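Local atomic coordinates of oxidoreductase (Methanosarcina mazei, PDB entry 3KA7), a protein that binds flavin-adenine dinucleotide and probably catalyses a flavin-dependent redox reaction. Residues A[41-45]-A[46-50]; A[194-197]-A[198-202]; A[368-371]-A[372-376]. One frame throughout, in Å; residues are numbered along the deposited sequence.

Contact 1: A[41-45]-A[46-50]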
loop_
_atom_site.group_PDB
_atom_site.type_symbol
_atom_site.label_atom_id
_atom_site.label_comp_id
_atom_site.label_asym_id
_atom_site.label_seq_id
_atom_site.Cartn_x
_atom_site.Cartn_y
_atom_site.Cartn_z
ATOM N N ASN A 41 -13.959 -0.358 -3.241
ATOM C CA ASN A 41 -14.838 0.256 -2.243
ATOM C C ASN A 41 -15.712 -0.780 -1.555
ATOM O O ASN A 41 -15.993 -1.836 -2.118
ATOM C CB ASN A 41 -15.730 1.329 -2.880
ATOM C CG ASN A 41 -14.954 2.548 -3.343
ATOM O OD1 ASN A 41 -13.725 2.515 -3.472
ATOM N ND2 ASN A 41 -15.672 3.635 -3.603
ATOM N N LEU A 42 -16.136 -0.471 -0.339
ATOM C CA LEU A 42 -17.100 -1.289 0.372
ATOM C C LEU A 42 -18.195 -0.357 0.857
ATOM O O LEU A 42 -17.925 0.556 1.633
ATOM C CB LEU A 42 -16.450 -1.985 1.562
ATOM C CG LEU A 42 -17.419 -2.329 2.695
ATOM C CD1 LEU A 42 -18.358 -3.432 2.255
ATOM C CD2 LEU A 42 -16.665 -2.737 3.952
ATOM N N SER A 43 -19.412 -0.556 0.357
ATOM C CA SER A 43 -20.555 0.252 0.784
ATOM C C SER A 43 -20.944 -0.157 2.204
ATOM O O SER A 43 -21.251 -1.322 2.456
ATOM C CB SER A 43 -21.744 0.056 -0.165
ATOM O OG SER A 43 -21.424 0.439 -1.494
ATOM N N TYR A 44 -20.920 0.791 3.135
ATOM C CA TYR A 44 -21.196 0.493 4.538
ATOM C C TYR A 44 -21.911 1.660 5.213
ATOM O O TYR A 44 -21.327 2.720 5.427
ATOM C CB TYR A 44 -19.909 0.163 5.296
ATOM C CG TYR A 44 -20.139 -0.460 6.653
ATOM C CD1 TYR A 44 -20.409 -1.824 6.779
ATOM C CD2 TYR A 44 -20.072 0.307 7.812
ATOM C CE1 TYR A 44 -20.614 -2.397 8.029
ATOM C CE2 TYR A 44 -20.275 -0.262 9.060
ATOM C CZ TYR A 44 -20.549 -1.611 9.160
ATOM O OH TYR A 44 -20.753 -2.174 10.399
ATOM N N LYS A 45 -23.183 1.452 5.538
ATOM C CA LYS A 45 -23.979 2.466 6.226
ATOM C C LYS A 45 -23.945 3.851 5.566
ATOM O O LYS A 45 -23.885 4.874 6.245
ATOM C CB LYS A 45 -23.582 2.532 7.703
ATOM C CG LYS A 45 -23.901 1.233 8.430
ATOM C CD LYS A 45 -23.664 1.318 9.920
ATOM C CE LYS A 45 -24.100 0.012 10.587
ATOM N NZ LYS A 45 -23.731 -0.036 12.018
ATOM N N GLY A 46 -23.986 3.873 4.239
ATOM C CA GLY A 46 -24.026 5.125 3.500
ATOM C C GLY A 46 -22.652 5.707 3.212
ATOM O O GLY A 46 -22.546 6.755 2.589
ATOM N N PHE A 47 -21.607 5.018 3.672
ATOM C CA PHE A 47 -20.222 5.430 3.434
ATOM C C PHE A 47 -19.574 4.531 2.391
ATOM O O PHE A 47 -19.898 3.343 2.303
ATOM C CB PHE A 47 -19.405 5.317 4.722
ATOM C CG PHE A 47 -19.711 6.378 5.738
ATOM C CD1 PHE A 47 -18.910 7.507 5.836
ATOM C CD2 PHE A 47 -20.788 6.246 6.601
ATOM C CE1 PHE A 47 -19.175 8.495 6.779
ATOM C CE2 PHE A 47 -21.058 7.228 7.546
ATOM C CZ PHE A 47 -20.254 8.353 7.634
ATOM N N GLN A 48 -18.651 5.092 1.614
ATOM C CA GLN A 48 -17.810 4.288 0.740
ATOM C C GLN A 48 -16.501 3.992 1.467
ATOM O O GLN A 48 -15.539 4.742 1.347
ATOM C CB GLN A 48 -17.521 5.021 -0.574
ATOM C CG GLN A 48 -18.716 5.114 -1.520
ATOM C CD GLN A 48 -19.217 3.750 -1.963
ATOM O OE1 GLN A 48 -20.353 3.361 -1.653
ATOM N NE2 GLN A 48 -18.377 3.012 -2.683
ATOM N N LEU A 49 -16.500 2.925 2.259
ATOM C CA LEU A 49 -15.277 2.465 2.902
ATOM C C LEU A 49 -14.479 1.709 1.838
ATOM O O LEU A 49 -14.802 1.767 0.651
ATOM C CB LEU A 49 -15.609 1.566 4.105
ATOM C CG LEU A 49 -16.529 2.180 5.177
ATOM C CD1 LEU A 49 -16.667 1.262 6.420
ATOM C CD2 LEU A 49 -16.023 3.574 5.571
ATOM N N SER A 50 -13.435 1.004 2.245
ATOM C CA SER A 50 -12.640 0.279 1.266
ATOM C C SER A 50 -12.310 -1.114 1.751
ATOM O O SER A 50 -12.437 -1.425 2.940
ATOM C CB SER A 50 -11.338 1.012 0.952
ATOM O OG SER A 50 -10.363 0.752 1.945
#

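Contact 2: A[194-197]-A[198-202]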
loop_
_atom_site.group_PDB
_atom_site.type_symbol
_atom_site.label_atom_id
_atom_site.label_comp_id
_atom_site.label_asym_id
_atom_site.label_seq_id
_atom_site.Cartn_x
_atom_site.Cartn_y
_atom_site.Cartn_z
ATOM N N GLY A 194 -12.937 7.271 -4.989
ATOM C CA GLY A 194 -12.081 6.426 -4.142
ATOM C C GLY A 194 -11.383 5.330 -4.936
ATOM O O GLY A 194 -11.261 5.413 -6.167
ATOM N N CYS A 195 -10.923 4.297 -4.234
ATOM C CA CYS A 195 -10.239 3.178 -4.874
ATOM C C CYS A 195 -11.017 2.660 -6.076
ATOM O O CYS A 195 -10.440 2.391 -7.132
ATOM C CB CYS A 195 -10.057 2.029 -3.893
ATOM S SG CYS A 195 -8.853 2.351 -2.600
ATOM N N LYS A 196 -12.321 2.498 -5.910
ATOM C CA LYS A 196 -13.130 1.928 -6.989
ATOM C C LYS A 196 -13.079 2.771 -8.280
ATOM O O LYS A 196 -13.252 2.239 -9.371
ATOM C CB LYS A 196 -14.580 1.714 -6.536
ATOM C CG LYS A 196 -15.401 0.869 -7.512
ATOM C CD LYS A 196 -16.848 0.738 -7.049
ATOM C CE LYS A 196 -17.765 0.449 -8.250
ATOM N NZ LYS A 196 -17.236 -0.711 -9.002
ATOM N N GLY A 197 -12.824 4.069 -8.162
ATOM C CA GLY A 197 -12.701 4.907 -9.357
ATOM C C GLY A 197 -11.619 4.377 -10.278
ATOM O O GLY A 197 -11.777 4.353 -11.508
ATOM N N ILE A 198 -10.509 3.946 -9.680
ATOM C CA ILE A 198 -9.386 3.421 -10.437
ATOM C C ILE A 198 -9.714 2.037 -10.998
ATOM O O ILE A 198 -9.420 1.738 -12.165
ATOM C CB ILE A 198 -8.102 3.394 -9.560
ATOM C CG1 ILE A 198 -7.636 4.836 -9.292
ATOM C CG2 ILE A 198 -6.992 2.561 -10.220
ATOM C CD1 ILE A 198 -6.598 4.963 -8.202
ATOM N N ILE A 199 -10.328 1.202 -10.162
ATOM C CA ILE A 199 -10.757 -0.138 -10.555
ATOM C C ILE A 199 -11.712 -0.056 -11.749
ATOM O O ILE A 199 -11.517 -0.738 -12.756
ATOM C CB ILE A 199 -11.424 -0.891 -9.367
ATOM C CG1 ILE A 199 -10.447 -0.988 -8.183
ATOM C CG2 ILE A 199 -11.851 -2.315 -9.782
ATOM C CD1 ILE A 199 -9.158 -1.704 -8.540
ATOM N N ASP A 200 -12.726 0.801 -11.642
ATOM C CA ASP A 200 -13.702 0.965 -12.726
ATOM C C ASP A 200 -13.025 1.411 -14.033
ATOM O O ASP A 200 -13.332 0.901 -15.122
ATOM C CB ASP A 200 -14.752 2.004 -12.330
ATOM C CG ASP A 200 -15.774 1.471 -11.347
ATOM O OD1 ASP A 200 -15.769 0.261 -11.061
ATOM O OD2 ASP A 200 -16.605 2.278 -10.872
ATOM N N ALA A 201 -12.116 2.371 -13.928
ATOM C CA ALA A 201 -11.400 2.881 -15.099
ATOM C C ALA A 201 -10.608 1.784 -15.806
ATOM O O ALA A 201 -10.599 1.709 -17.037
ATOM C CB ALA A 201 -10.479 4.056 -14.718
ATOM N N LEU A 202 -9.939 0.930 -15.032
ATOM C CA LEU A 202 -9.196 -0.175 -15.616
ATOM C C LEU A 202 -10.113 -1.217 -16.254
ATOM O O LEU A 202 -9.786 -1.785 -17.292
ATOM C CB LEU A 202 -8.330 -0.846 -14.551
ATOM C CG LEU A 202 -7.130 -0.006 -14.127
ATOM C CD1 LEU A 202 -6.525 -0.560 -12.823
ATOM C CD2 LEU A 202 -6.072 0.033 -15.248
#

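Contact 3: A[368-371]-A[372-376]. With FAD (flavin-adenine dinucleotide), chain B.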
loop_
_atom_site.group_PDB
_atom_site.type_symbol
_atom_site.label_atom_id
_atom_site.label_comp_id
_atom_site.label_asym_id
_atom_site.label_seq_id
_atom_site.Cartn_x
_atom_site.Cartn_y
_atom_site.Cartn_z
ATOM N N GLN A 368 -11.295 -2.667 10.854
ATOM C CA GLN A 368 -10.890 -3.761 9.966
ATOM C C GLN A 368 -9.419 -4.109 10.194
ATOM O O GLN A 368 -8.571 -3.220 10.172
ATOM C CB GLN A 368 -11.110 -3.336 8.507
ATOM C CG GLN A 368 -12.587 -2.969 8.189
ATOM C CD GLN A 368 -12.766 -2.192 6.890
ATOM O OE1 GLN A 368 -13.201 -2.745 5.876
ATOM N NE2 GLN A 368 -12.436 -0.907 6.916
ATOM N N SER A 369 -9.125 -5.395 10.416
ATOM C CA SER A 369 -7.753 -5.829 10.686
ATOM C C SER A 369 -7.181 -6.596 9.498
ATOM O O SER A 369 -7.904 -7.359 8.838
ATOM C CB SER A 369 -7.683 -6.712 11.930
ATOM O OG SER A 369 -8.111 -6.007 13.090
ATOM N N TYR A 370 -5.893 -6.401 9.238
ATOM C CA TYR A 370 -5.246 -7.005 8.074
ATOM C C TYR A 370 -3.937 -7.663 8.453
ATOM O O TYR A 370 -3.093 -7.071 9.118
ATOM C CB TYR A 370 -4.973 -5.936 7.012
ATOM C CG TYR A 370 -6.241 -5.286 6.529
ATOM C CD1 TYR A 370 -6.864 -5.724 5.365
ATOM C CD2 TYR A 370 -6.820 -4.247 7.234
ATOM C CE1 TYR A 370 -8.052 -5.151 4.919
ATOM C CE2 TYR A 370 -8.003 -3.660 6.794
ATOM C CZ TYR A 370 -8.605 -4.114 5.636
ATOM O OH TYR A 370 -9.768 -3.533 5.202
ATOM N N HIS A 371 -3.760 -8.892 8.019
ATOM C CA HIS A 371 -2.565 -9.609 8.374
ATOM C C HIS A 371 -2.552 -10.893 7.575
ATOM O O HIS A 371 -3.545 -11.238 6.924
ATOM C CB HIS A 371 -2.563 -9.917 9.881
ATOM C CG HIS A 371 -3.741 -10.721 10.341
ATOM N ND1 HIS A 371 -4.922 -10.144 10.757
ATOM C CD2 HIS A 371 -3.906 -12.059 10.478
ATOM C CE1 HIS A 371 -5.776 -11.094 11.100
ATOM N NE2 HIS A 371 -5.184 -12.264 10.943
ATOM N N ASP A 372 -1.406 -11.565 7.592
ATOM C CA ASP A 372 -1.272 -12.907 7.024
ATOM C C ASP A 372 -1.768 -13.007 5.576
ATOM O O ASP A 372 -1.189 -12.370 4.688
ATOM C CB ASP A 372 -1.899 -13.939 7.976
ATOM C CG ASP A 372 -1.104 -14.066 9.267
ATOM O OD1 ASP A 372 0.077 -14.472 9.180
ATOM O OD2 ASP A 372 -1.632 -13.730 10.357
ATOM N N GLU A 373 -2.814 -13.793 5.322
ATOM C CA GLU A 373 -3.231 -14.034 3.940
ATOM C C GLU A 373 -4.010 -12.880 3.298
ATOM O O GLU A 373 -4.287 -12.908 2.098
ATOM C CB GLU A 373 -4.058 -15.326 3.807
ATOM C CG GLU A 373 -3.325 -16.583 4.225
ATOM C CD GLU A 373 -4.183 -17.839 4.092
ATOM O OE1 GLU A 373 -5.423 -17.763 4.227
ATOM O OE2 GLU A 373 -3.604 -18.910 3.858
ATOM N N TRP A 374 -4.387 -11.887 4.094
ATOM C CA TRP A 374 -5.069 -10.698 3.582
ATOM C C TRP A 374 -4.474 -9.524 4.351
ATOM O O TRP A 374 -5.114 -8.946 5.237
ATOM C CB TRP A 374 -6.581 -10.814 3.829
ATOM C CG TRP A 374 -7.496 -9.913 3.015
ATOM C CD1 TRP A 374 -8.286 -8.913 3.496
ATOM C CD2 TRP A 374 -7.758 -9.980 1.601
ATOM N NE1 TRP A 374 -9.013 -8.340 2.475
ATOM C CE2 TRP A 374 -8.703 -8.975 1.302
ATOM C CE3 TRP A 374 -7.274 -10.776 0.565
ATOM C CZ2 TRP A 374 -9.182 -8.754 0.006
ATOM C CZ3 TRP A 374 -7.750 -10.554 -0.730
ATOM C CH2 TRP A 374 -8.688 -9.549 -0.992
ATOM N N PRO A 375 -3.214 -9.198 4.041
ATOM C CA PRO A 375 -2.401 -8.304 4.864
ATOM C C PRO A 375 -2.414 -6.872 4.359
ATOM O O PRO A 375 -3.140 -6.546 3.426
ATOM C CB PRO A 375 -0.997 -8.862 4.653
ATOM C CG PRO A 375 -1.031 -9.296 3.186
ATOM C CD PRO A 375 -2.440 -9.790 2.937
ATOM N N VAL A 376 -1.607 -6.025 4.984
ATOM C CA VAL A 376 -1.329 -4.727 4.393
ATOM C C VAL A 376 -0.515 -4.896 3.110
ATOM O O VAL A 376 -0.952 -4.444 2.060
ATOM C CB VAL A 376 -0.645 -3.768 5.361
ATOM C CG1 VAL A 376 -0.263 -2.494 4.621
ATOM C CG2 VAL A 376 -1.586 -3.453 6.536
HETATM P PA FAD B . -4.733 -8.039 -4.119
HETATM O O1A FAD B . -3.992 -8.912 -3.140
HETATM O O2A FAD B . -5.486 -6.864 -3.541
HETATM O O5B FAD B . -5.757 -8.944 -4.960
HETATM C C5B FAD B . -5.516 -10.339 -5.104
HETATM C C4B FAD B . -6.810 -10.884 -5.717
HETATM O O4B FAD B . -6.696 -12.261 -6.018
HETATM C C3B FAD B . -7.983 -10.722 -4.748
HETATM O O3B FAD B . -9.042 -10.010 -5.369
HETATM C C2B FAD B . -8.388 -12.162 -4.424
HETATM O O2B FAD B . -9.777 -12.311 -4.195
HETATM C C1B FAD B . -7.906 -12.921 -5.655
HETATM N N9A FAD B . -7.581 -14.335 -5.428
HETATM C C8A FAD B . -6.903 -14.923 -4.380
HETATM N N7A FAD B . -6.789 -16.257 -4.645
HETATM C C5A FAD B . -7.389 -16.498 -5.843
HETATM C C6A FAD B . -7.591 -17.656 -6.579
HETATM N N6A FAD B . -7.043 -18.802 -6.187
HETATM N N1A FAD B . -8.253 -17.576 -7.788
HETATM C C2A FAD B . -8.727 -16.371 -8.265
HETATM N N3A FAD B . -8.531 -15.220 -7.529
HETATM C C4A FAD B . -7.878 -15.302 -6.341
HETATM N N1 FAD B . -1.965 1.234 -0.763
HETATM C C2 FAD B . -1.857 2.533 -1.230
HETATM O O2 FAD B . -1.251 2.759 -2.287
HETATM N N3 FAD B . -2.407 3.568 -0.490
HETATM C C4 FAD B . -3.058 3.317 0.705
HETATM O O4 FAD B . -3.549 4.232 1.367
HETATM C C4X FAD B . -3.163 2.017 1.177
HETATM N N5 FAD B . -3.797 1.761 2.384
HETATM C C5X FAD B . -3.905 0.455 2.833
HETATM C C6 FAD B . -4.555 0.179 4.036
HETATM C C7 FAD B . -4.683 -1.132 4.480
HETATM C C7M FAD B . -5.387 -1.399 5.787
HETATM C C8 FAD B . -4.151 -2.160 3.714
HETATM C C8M FAD B . -4.261 -3.589 4.161
HETATM C C9 FAD B . -3.492 -1.889 2.517
HETATM C C9A FAD B . -3.374 -0.577 2.069
HETATM N N10 FAD B . -2.718 -0.305 0.876
HETATM C C10 FAD B . -2.617 0.983 0.426
HETATM C "C1'" FAD B . -2.056 -1.385 0.087
HETATM C "C2'" FAD B . -2.977 -1.785 -1.073
HETATM O "O2'" FAD B . -4.307 -1.944 -0.588
HETATM C "C3'" FAD B . -2.467 -3.087 -1.685
HETATM O "O3'" FAD B . -1.061 -2.993 -1.880
HETATM C "C4'" FAD B . -3.093 -3.473 -3.022
HETATM O "O4'" FAD B . -4.503 -3.385 -2.996
HETATM C "C5'" FAD B . -2.712 -4.927 -3.279
HETATM O "O5'" FAD B . -3.014 -5.207 -4.624
HETATM P P FAD B . -2.508 -6.555 -5.292
HETATM O O1P FAD B . -2.169 -6.283 -6.737
HETATM O O2P FAD B . -1.405 -7.215 -4.490
HETATM O O3P FAD B . -3.771 -7.552 -5.317
#

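Contact 1: A[41-45]-A[46-50]
Leu42 and Leu49 form a hydrogen-bonded antiparallel pair, and Tyr44 and Phe47 form the next one, making residues 41-50 a worked example of a two-residue beta hairpin. The backbone bonds come first. Leu42 N reaches Leu49 O at 2.8 Å, while the return bond from Leu49 N to Leu42 O is weak, its N-H being poorly aimed. At the turn the pair is closed in both directions: Tyr44 N meets Phe47 O and Phe47 N meets Tyr44 O, each at 2.9 Å. Lys45 and Gly46 make the type I' turn, and at phi 87° Gly46 has a backbone in which a beta carbon would jam against Lys45 O. Two CA-H...O contacts run beside these bonds, the shorter from Asn41 CA to Leu49 O at 3.3 Å.

Apolar packing occupies the face that carries Leu42, Tyr44, Phe47 and Leu49. Leu49 CD1 comes to 3.6 Å from Tyr44 CB and also meets the near side of the tyrosine ring obliquely, at CG and CD2, with chi1 of -167° setting CG opposite the backbone N. Leu42 CD2 touches Leu49 CB more loosely, at 4.4 Å. Phe47 turns a ring edge toward Tyr44 O, which lies in the ring plane. Leu365 and Leu366 of strand 362-370 and Leu327 of strand 326-334 continue this apolar layer.

Asn41 also has polar partners beyond the hairpin: OD1 accepts from Lys196 N and ND2 donates to Gly193 O. The chemistry thus implies a hairpin shaped by its own backbone bonds and a glycine-dependent turn, with one greasy face pressed on the neighbouring sheet and an amide at its base tied to another part of the chain.

Contact 2: A[194-197]-A[198-202]
Lys196 leaves the backbone with CG opposite its own N (chi1 -168°), runs on extended through CD, and then bends at its last torsion (chi4 52°), which drops NZ back onto Asp200. The aspartate answers from the following turn, its CG lying opposite the carbonyl carbon with chi1 -76°. This is an i to i+4 salt bridge over the first turns of an alpha-helix, here helix 195-208. The two side chains slant across each other; Lys196 NZ donates to Asp200 OD1 at 2.7 Å, and OD1 receives it on its syn lone pair, the side of OD2. Lys196 CE also lies 3.4 Å from Asp200 OD2, so the aliphatic chain rests along the carboxylate. Glu203 OE1 comes close to Asp200 OD1 as well, and the lysine charge would probably offset some of that like-charge crowding. Were Asp200 an alanine, the ammonium group of Lys196 would probably lose this carboxylate and be left to swing outward.

Beneath the salt bridge run i to i+4 backbone bonds. Asp200 N donates to Lys196 O at 2.7 Å, so the same two residues are joined by backbone and side chains alike, and Ala201 N reaches Gly197 O at 3.1 Å. Where the helix opens, Gly197 N donates to Gly194 O at 2.9 Å. On the buried side Ile199 packs on Leu13 and Leu202 on Leu10, Leu14 and Ala17, seating this helix against helix 10-21. One carbonyl bridges the change from a short to a full turn: Cys195 O accepts two amides, Ile199 N at 3.3 Å and Ile198 N at 3.0 Å.

Contact 3: A[368-371]-A[372-376]
His371 O accepts the N-H of Trp374 at 3.0 Å and so closes a type II' beta turn at the end of strand 362-370. The return bond, from His371 N to Trp374 O at 3.1 Å, is weak. Asp372 takes the first corner with a positive phi of 53°, an angle more often met in glycine.

The residues flanking the turn, with Trp374 at its end, meet FAD at both its flavin and its adenosine halves. Tyr370 and Trp374 lie side by side and point the same way, their planes 25° apart but slid so far that the rings barely overlap; Tyr370 CD1 and Trp374 CD1 meet at 4.0 Å. Trp374 O sits at the edge of the tyrosine ring, whereas one face of that ring receives the dimethyl end of the flavin, FAD C7M touching Tyr370 CD2 at 3.5 Å and C8M resting above the plane toward the rim. Pro375 O approaches FAD C8M at 3.2 Å while accepting a hydrogen bond from Arg38 NH1. Val376 adds a further contact, its CG2 lying 3.6 Å from FAD C8M, and CG1, opposite the backbone N (chi1 174°), turned to the flavin ring near C9. Farther along the cofactor, Trp374 offers its edge to the ribose, its CH2 lying 4.0 Å from FAD C3B.

In the fold, Tyr370 and Val376 are backbone-bonded to Gly281 and Ser279, setting the turn beside strand 280-288, while His371 packs on Leu342 of helix 342-356.

Three local motifs lie around the same cofactor, but only the third touches it. Contact 1 and contact 2, with centres about 14 Å apart, are joined directly: Asn41 OD1 in the hairpin lies 2.8 Å from Lys196 N at the helix start, a probable hydrogen bond. Contact 1 reaches contact 3 more lightly, Ser50 O lying 4.1 Å from Tyr370 OH, with centres about 18 Å apart. Contacts 2 and 3 do not touch, their nearest atoms being about 10 Å apart. Contact 3 supplies four residues of the FAD pocket; the side chains of Ser50 and Cys195 stand about 6 and 7 Å from the cofactor.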